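Local coordinates for protein alpha-L-rhamnosidase (Klebsiella oxytoca, PDB 4XHC) that hydrolyses terminal alpha-L-rhamnose residues from rhamnosides, as a family 78 glycoside hydrolase that holds rhamnose in a pocket of its catalytic domain, at residues A[515-518]-A[523-526]; A[359-364]-A[504-509]; A[125-130]-A[137-142]. All coordinates share one frame; numbering follows the deposited sequence.

Contact 1 (A[515-518]-A[523-526]); sequences FSPY and INSY. With RAM (alpha-L-rhamnopyranose), chain C.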
# COMPACT_ATOMS: atom_id res chain seq x y z
N PHE A 515 -2.14 15.56 26.59
CA PHE A 515 -3.42 14.92 26.86
C PHE A 515 -4.13 14.45 25.59
O PHE A 515 -4.16 15.17 24.59
CB PHE A 515 -4.34 15.87 27.66
CG PHE A 515 -5.74 15.36 27.80
CD1 PHE A 515 -6.00 14.22 28.58
CD2 PHE A 515 -6.79 15.98 27.13
CE1 PHE A 515 -7.29 13.71 28.69
CE2 PHE A 515 -8.08 15.48 27.24
CZ PHE A 515 -8.33 14.34 28.03
N SER A 516 -4.70 13.25 25.67
CA SER A 516 -5.62 12.75 24.66
C SER A 516 -6.74 11.96 25.29
O SER A 516 -6.47 11.01 26.02
CB SER A 516 -4.91 11.84 23.66
OG SER A 516 -5.84 11.37 22.69
N PRO A 517 -8.00 12.31 24.96
CA PRO A 517 -9.11 11.46 25.38
C PRO A 517 -9.13 10.13 24.65
O PRO A 517 -9.82 9.22 25.08
CB PRO A 517 -10.34 12.27 24.99
CG PRO A 517 -9.91 13.06 23.80
CD PRO A 517 -8.46 13.38 24.05
N TYR A 518 -8.41 10.03 23.53
CA TYR A 518 -8.40 8.83 22.69
C TYR A 518 -7.29 7.85 23.08
O TYR A 518 -7.32 6.70 22.67
CB TYR A 518 -8.29 9.23 21.21
CG TYR A 518 -9.26 10.32 20.82
CD1 TYR A 518 -10.62 10.16 21.01
CD2 TYR A 518 -8.81 11.53 20.29
CE1 TYR A 518 -11.51 11.17 20.66
CE2 TYR A 518 -9.69 12.55 19.94
CZ TYR A 518 -11.05 12.37 20.12
OH TYR A 518 -11.93 13.37 19.74
N ILE A 523 -3.23 10.58 17.47
CA ILE A 523 -4.51 10.47 16.80
C ILE A 523 -5.43 11.65 17.12
O ILE A 523 -6.53 11.72 16.60
CB ILE A 523 -5.17 9.11 17.11
CG1 ILE A 523 -6.04 8.67 15.93
CG2 ILE A 523 -5.96 9.14 18.40
CD1 ILE A 523 -6.28 7.18 15.90
N ASN A 524 -4.98 12.58 17.95
CA ASN A 524 -5.68 13.86 18.06
C ASN A 524 -5.59 14.58 16.72
O ASN A 524 -4.67 14.34 15.93
CB ASN A 524 -5.08 14.76 19.16
CG ASN A 524 -5.28 14.21 20.57
OD1 ASN A 524 -6.00 13.23 20.78
ND2 ASN A 524 -4.63 14.84 21.54
N SER A 525 -6.55 15.47 16.48
CA SER A 525 -6.52 16.33 15.30
C SER A 525 -5.84 17.65 15.64
O SER A 525 -6.06 18.20 16.72
CB SER A 525 -7.95 16.57 14.80
OG SER A 525 -7.98 17.64 13.88
N TYR A 526 -5.00 18.14 14.73
CA TYR A 526 -4.25 19.38 14.94
C TYR A 526 -4.71 20.50 14.02
O TYR A 526 -4.08 21.55 13.90
CB TYR A 526 -2.74 19.13 14.82
CG TYR A 526 -2.27 18.27 15.95
CD1 TYR A 526 -1.95 18.82 17.18
CD2 TYR A 526 -2.25 16.89 15.83
CE1 TYR A 526 -1.57 18.02 18.25
CE2 TYR A 526 -1.86 16.08 16.89
CZ TYR A 526 -1.53 16.65 18.09
OH TYR A 526 -1.15 15.84 19.13
C1 RAM C . -15.11 13.83 18.53
C2 RAM C . -14.60 15.04 17.77
C3 RAM C . -15.75 15.91 17.30
C4 RAM C . -16.79 16.01 18.41
C5 RAM C . -17.42 14.64 18.61
C6 RAM C . -17.84 14.39 20.04
O1 RAM C . -14.37 12.74 18.14
O2 RAM C . -13.81 15.78 18.69
O3 RAM C . -15.29 17.21 16.95
O4 RAM C . -17.80 16.93 18.06
O5 RAM C . -16.48 13.60 18.24
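The phenol ring of Tyr-518 meets Asn-524 at its edge, where CD2 lies 3.3 Å from OD1 near the ring plane, while CG of Pro-517 sits over the centre of one face. Ring and amide planes stand 73° apart, and CG2 of Ile-523 comes in obliquely, 3.7 Å from CB of Tyr-518. CG of Asn-524 stands opposite its carbonyl carbon (chi1 -67°), which lets both ends of the amide reach the 515-518 loop. ND2 donates to Phe-515 O over 3.1 Å, arriving on a lone pair in the carbonyl plane, whereas OD1 accepts from Ser-516 OG at 2.7 Å with the hydroxyl tilted 22° from the plane of the Asn-524 amide carbonyl. These two bonds fix the rotation of the amide. Ser-516 OG also accepts from the backbone N of Tyr-518 at 3.0 Å, an ST turn that ties the loop to itself just before the tyrosine. At the far end of the ring, Tyr-518 OH receives a hydrogen bond from O1 of the bound rhamnose at 3.0 Å and is also bonded to Glu-506, so the buried hydroxyl belongs to the sugar pocket. Both segments lie in the long loop between helices 482-498 and 534-540; Trp-145 binds the Pro-517 carbonyl, and Arg-241 and Lys-240 bind those of Ile-523 and Asn-524.

Contact 2 (A[359-364]-A[504-509]); sequences IDWQAS and FWEIFD. With RAM (alpha-L-rhamnopyranose), chain C.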
# COMPACT_ATOMS: atom_id res chain seq x y z
N ILE A 359 -20.77 18.10 25.74
CA ILE A 359 -20.21 19.20 26.56
C ILE A 359 -18.70 19.42 26.43
O ILE A 359 -18.29 20.53 26.10
CB ILE A 359 -20.55 19.04 28.05
CG1 ILE A 359 -22.06 18.77 28.25
CG2 ILE A 359 -20.12 20.28 28.82
CD1 ILE A 359 -22.99 19.85 27.73
N ASP A 360 -17.89 18.41 26.72
CA ASP A 360 -16.41 18.52 26.60
C ASP A 360 -15.80 17.13 26.61
O ASP A 360 -16.46 16.16 26.95
CB ASP A 360 -15.84 19.36 27.76
CG ASP A 360 -14.35 19.73 27.58
OD1 ASP A 360 -13.80 19.60 26.47
OD2 ASP A 360 -13.73 20.19 28.58
N TRP A 361 -14.55 17.01 26.19
CA TRP A 361 -13.80 15.75 26.31
C TRP A 361 -13.15 15.65 27.70
O TRP A 361 -11.96 15.91 27.88
CB TRP A 361 -12.74 15.62 25.21
CG TRP A 361 -13.30 15.09 23.95
CD1 TRP A 361 -13.34 15.72 22.74
CD2 TRP A 361 -13.94 13.83 23.76
NE1 TRP A 361 -13.95 14.91 21.80
CE2 TRP A 361 -14.33 13.75 22.41
CE3 TRP A 361 -14.21 12.75 24.61
CZ2 TRP A 361 -14.98 12.62 21.89
CZ3 TRP A 361 -14.86 11.65 24.10
CH2 TRP A 361 -15.24 11.59 22.75
N GLN A 362 -13.98 15.28 28.67
CA GLN A 362 -13.57 15.25 30.08
C GLN A 362 -14.30 14.09 30.76
O GLN A 362 -15.41 14.23 31.23
CB GLN A 362 -13.92 16.59 30.72
CG GLN A 362 -13.71 16.68 32.23
CD GLN A 362 -12.29 16.47 32.64
OE1 GLN A 362 -11.83 15.34 32.76
NE2 GLN A 362 -11.56 17.56 32.83
N ALA A 363 -13.66 12.94 30.78
CA ALA A 363 -14.29 11.71 31.26
C ALA A 363 -14.85 11.81 32.69
O ALA A 363 -15.78 11.10 33.03
CB ALA A 363 -13.29 10.57 31.18
N SER A 364 -14.29 12.68 33.52
CA SER A 364 -14.74 12.79 34.91
C SER A 364 -15.84 13.85 35.11
O SER A 364 -16.18 14.20 36.24
CB SER A 364 -13.54 13.12 35.80
OG SER A 364 -13.08 14.45 35.55
N PHE A 504 -5.27 25.56 14.64
CA PHE A 504 -5.63 25.29 16.03
C PHE A 504 -6.10 23.85 16.26
O PHE A 504 -6.68 23.21 15.38
CB PHE A 504 -6.65 26.31 16.55
CG PHE A 504 -6.06 27.68 16.76
CD1 PHE A 504 -4.89 27.85 17.48
CD2 PHE A 504 -6.66 28.80 16.20
CE1 PHE A 504 -4.33 29.10 17.66
CE2 PHE A 504 -6.10 30.05 16.38
CZ PHE A 504 -4.94 30.20 17.10
N TRP A 505 -5.85 23.37 17.48
CA TRP A 505 -5.94 21.95 17.79
C TRP A 505 -7.31 21.54 18.31
O TRP A 505 -8.01 22.34 18.92
CB TRP A 505 -4.87 21.58 18.83
CG TRP A 505 -3.47 22.01 18.48
CD1 TRP A 505 -2.98 22.32 17.24
CD2 TRP A 505 -2.37 22.15 19.38
NE1 TRP A 505 -1.65 22.65 17.33
CE2 TRP A 505 -1.25 22.56 18.63
CE3 TRP A 505 -2.22 21.98 20.76
CZ2 TRP A 505 -0.01 22.81 19.21
CZ3 TRP A 505 -0.99 22.22 21.34
CH2 TRP A 505 0.10 22.63 20.56
N GLU A 506 -7.67 20.29 18.07
CA GLU A 506 -8.88 19.70 18.63
C GLU A 506 -8.86 19.71 20.18
O GLU A 506 -9.83 20.11 20.82
CB GLU A 506 -9.03 18.28 18.14
CG GLU A 506 -10.28 17.55 18.63
CD GLU A 506 -10.23 16.06 18.35
OE1 GLU A 506 -9.10 15.55 18.13
OE2 GLU A 506 -11.29 15.39 18.32
N ILE A 507 -7.74 19.27 20.75
CA ILE A 507 -7.57 19.11 22.19
C ILE A 507 -6.47 20.03 22.71
O ILE A 507 -5.40 20.08 22.12
CB ILE A 507 -7.14 17.65 22.52
CG1 ILE A 507 -8.09 16.62 21.90
CG2 ILE A 507 -7.00 17.44 24.02
CD1 ILE A 507 -9.54 16.75 22.33
N PHE A 508 -6.71 20.75 23.80
CA PHE A 508 -5.65 21.54 24.46
C PHE A 508 -5.93 21.92 25.92
O PHE A 508 -6.76 22.79 26.22
CB PHE A 508 -5.30 22.80 23.63
CG PHE A 508 -4.13 23.58 24.16
CD1 PHE A 508 -2.95 22.94 24.56
CD2 PHE A 508 -4.19 24.97 24.27
CE1 PHE A 508 -1.88 23.67 25.06
CE2 PHE A 508 -3.12 25.69 24.77
CZ PHE A 508 -1.97 25.04 25.16
N ASP A 509 -5.24 21.24 26.83
CA ASP A 509 -5.21 21.58 28.25
C ASP A 509 -3.79 22.07 28.55
O ASP A 509 -2.86 21.27 28.56
CB ASP A 509 -5.55 20.34 29.10
CG ASP A 509 -5.39 20.57 30.60
OD1 ASP A 509 -5.19 21.73 31.04
OD2 ASP A 509 -5.46 19.57 31.34
C1 RAM C . -15.11 13.83 18.53
C2 RAM C . -14.60 15.04 17.77
C3 RAM C . -15.75 15.91 17.30
C4 RAM C . -16.79 16.01 18.41
C5 RAM C . -17.42 14.64 18.61
C6 RAM C . -17.84 14.39 20.04
O1 RAM C . -14.37 12.74 18.14
O2 RAM C . -13.81 15.78 18.69
O3 RAM C . -15.29 17.21 16.95
O4 RAM C . -17.80 16.93 18.06
O5 RAM C . -16.48 13.60 18.24
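Trp-361 overlaps Ile-507 at the corner of its indole, CD1 lying 4.0 Å from the isoleucine CD1 as the two side chains meet obliquely. Both belong to loops of the six-hairpin glycosidase domain, the helical catalytic fold of family 78, and here the loops come together beside the bound rhamnose. Trp-361 is the centre of an inverse gamma turn, which brings Gln-362 N to within a weak hydrogen bond of Asp-360 O. Its indole presents an edge to the sugar: RAM C1 lies in the ring plane, 3.6 Å from CZ2, and NE1 donates to RAM O2 across 3.2 Å in a nearly straight bond of 164°. Glu-506 approaches the same hydroxyl from the other loop. With CG anti to the backbone N (chi1 -179°) and an extended chain beyond it, the carboxylate is carried out to the sugar, where OE2 accepts from O2 at 2.6 Å. The sugar hydroxyl thus acts as acceptor to the indole and donor to the carboxylate, joining two side chains that have no direct hydrogen bond to each other. Another pocket residue anchors the carboxylate: Arg-241 forms a salt bridge with OE1. Next to Trp-361 in the chain, Asp-360 is hydrogen-bonded to Thr-465 and Asn-464, and the carbonyl of Trp-361 is itself bonded to the side-chain amide of Asn-464. The direct approach between the two polar side chains remains longer than either link to the sugar, with Trp-361 NE1 lying 4.4 Å from Glu-506 OE2.

Contact 3 (A[125-130]-A[137-142]); sequences QLTFGE and EPFSDY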
# COMPACT_ATOMS: atom_id res chain seq x y z
N GLN A 125 8.05 3.50 1.72
CA GLN A 125 7.08 3.70 2.77
C GLN A 125 6.96 5.19 3.05
O GLN A 125 7.97 5.85 3.30
CB GLN A 125 7.53 3.00 4.04
CG GLN A 125 6.86 3.48 5.32
CD GLN A 125 6.53 2.34 6.23
OE1 GLN A 125 7.13 2.17 7.30
NE2 GLN A 125 5.57 1.54 5.81
N LEU A 126 5.72 5.70 3.01
CA LEU A 126 5.44 7.10 3.27
C LEU A 126 4.67 7.26 4.57
O LEU A 126 3.79 6.46 4.87
CB LEU A 126 4.63 7.70 2.13
CG LEU A 126 5.15 7.49 0.71
CD1 LEU A 126 4.29 8.28 -0.25
CD2 LEU A 126 6.60 7.91 0.58
N THR A 127 5.00 8.29 5.34
CA THR A 127 4.31 8.60 6.59
C THR A 127 4.02 10.09 6.65
O THR A 127 4.89 10.91 6.36
CB THR A 127 5.15 8.17 7.80
OG1 THR A 127 5.63 6.85 7.58
CG2 THR A 127 4.33 8.16 9.06
N PHE A 128 2.79 10.43 7.02
CA PHE A 128 2.32 11.81 6.99
C PHE A 128 1.97 12.29 8.38
O PHE A 128 1.30 11.57 9.13
CB PHE A 128 1.06 11.90 6.15
CG PHE A 128 1.22 11.45 4.73
CD1 PHE A 128 1.13 10.11 4.40
CD2 PHE A 128 1.41 12.38 3.72
CE1 PHE A 128 1.25 9.69 3.08
CE2 PHE A 128 1.55 11.97 2.40
CZ PHE A 128 1.46 10.63 2.08
N GLY A 129 2.36 13.51 8.72
CA GLY A 129 2.05 14.06 10.04
C GLY A 129 1.66 15.52 10.04
O GLY A 129 2.23 16.32 9.30
N GLU A 130 0.70 15.88 10.88
CA GLU A 130 0.37 17.27 11.11
C GLU A 130 1.43 17.92 12.00
O GLU A 130 1.73 19.11 11.86
CB GLU A 130 -1.01 17.42 11.75
CG GLU A 130 -2.18 16.88 10.93
CD GLU A 130 -3.50 17.04 11.67
OE1 GLU A 130 -3.68 16.37 12.72
OE2 GLU A 130 -4.37 17.82 11.24
N GLU A 137 7.46 9.16 16.04
CA GLU A 137 6.99 8.12 16.94
C GLU A 137 6.37 7.01 16.08
O GLU A 137 5.63 7.30 15.13
CB GLU A 137 5.95 8.65 17.92
CG GLU A 137 6.30 9.99 18.58
CD GLU A 137 6.97 9.87 19.93
OE1 GLU A 137 7.64 8.85 20.20
OE2 GLU A 137 6.83 10.82 20.72
N PRO A 138 6.68 5.74 16.39
CA PRO A 138 6.16 4.66 15.56
C PRO A 138 4.66 4.43 15.80
O PRO A 138 4.20 4.40 16.95
CB PRO A 138 6.99 3.45 16.00
CG PRO A 138 7.33 3.75 17.43
CD PRO A 138 7.46 5.24 17.54
N PHE A 139 3.91 4.27 14.70
CA PHE A 139 2.47 3.99 14.77
C PHE A 139 2.15 2.66 15.45
O PHE A 139 1.09 2.50 16.03
CB PHE A 139 1.83 4.01 13.38
CG PHE A 139 1.78 5.37 12.72
CD1 PHE A 139 2.04 6.55 13.42
CD2 PHE A 139 1.45 5.48 11.38
CE1 PHE A 139 1.99 7.78 12.80
CE2 PHE A 139 1.39 6.72 10.76
CZ PHE A 139 1.66 7.87 11.46
N SER A 140 3.07 1.71 15.37
CA SER A 140 2.88 0.42 16.04
C SER A 140 2.71 0.52 17.57
O SER A 140 2.29 -0.45 18.19
CB SER A 140 4.04 -0.52 15.69
OG SER A 140 5.27 -0.03 16.20
N ASP A 141 3.03 1.65 18.18
CA ASP A 141 2.86 1.81 19.63
C ASP A 141 1.53 2.44 20.02
O ASP A 141 1.25 2.61 21.20
CB ASP A 141 4.01 2.63 20.24
CG ASP A 141 5.37 1.90 20.18
OD1 ASP A 141 5.44 0.71 19.76
OD2 ASP A 141 6.38 2.56 20.54
N TYR A 142 0.72 2.80 19.04
CA TYR A 142 -0.59 3.39 19.31
C TYR A 142 -1.49 2.42 20.08
O TYR A 142 -1.67 1.29 19.65
CB TYR A 142 -1.27 3.80 18.00
CG TYR A 142 -2.72 4.15 18.21
CD1 TYR A 142 -3.07 5.35 18.81
CD2 TYR A 142 -3.74 3.28 17.84
CE1 TYR A 142 -4.39 5.69 19.01
CE2 TYR A 142 -5.07 3.61 18.03
CZ TYR A 142 -5.38 4.82 18.62
OH TYR A 142 -6.68 5.17 18.84
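Phe-139 reaches across to Thr-127 from a short 3-10 turn, joining the loop that follows strand 122-129 to that strand, part of an antiparallel sheet in the N-terminal beta domain. From CB, which points toward the strand, the side chain turns beside its own backbone N (chi1 -69°), and CG and the near part of the ring span the gap between the segments. Contact is made at the far rim: CE2 lies 3.7 Å and CZ 3.6 Å from Thr-127 CG2. The methyl approaches the ring obliquely, and the two side chains come from opposite directions. On the threonine, CG2 is anti to the backbone N (chi1 -47° for OG1), which leaves the methyl as the branch that meets the phenylalanine. The contact is narrow and apolar, burying 82 Å² in total. Phe-139 opens the 3-10 turn, in which Asp-141 N bonds to Pro-138 O and Tyr-142 N to Phe-139 O. The Phe-139 ring also touches Gln-153 of the neighbouring strand 153-158. Phe-128 sends its own ring to the other side of the sheet, stacking on Tyr-171 and meeting Phe-173 edge-to-face. Its carbonyl makes a loose approach to the loop, with Phe-128 O 4.4 Å from Phe-139 CZ, near the ring plane at its edge.

Contacts 1 and 2 both line the rhamnose pocket, their centres 9 Å apart. They join directly through Tyr-518 OH, 2.6 Å from Glu-506 OE2 in a probable hydrogen bond, and through the backbone, where Glu-506 N is 3.0 Å from Ser-525 O; Phe-515 packs on Ile-507 as well. Contact 3, in the N-terminal domain, has no atom at the sugar and stays about 7 Å from contact 2 at the nearest atoms, yet it touches contact 1: Glu-130 OE1 lies 3.0 Å from Tyr-526 N. The loop that carries Tyr-518 and Tyr-526 thus touches both the sugar and the N-terminal domain, with Glu-130 also salt-bridged to Lys-240.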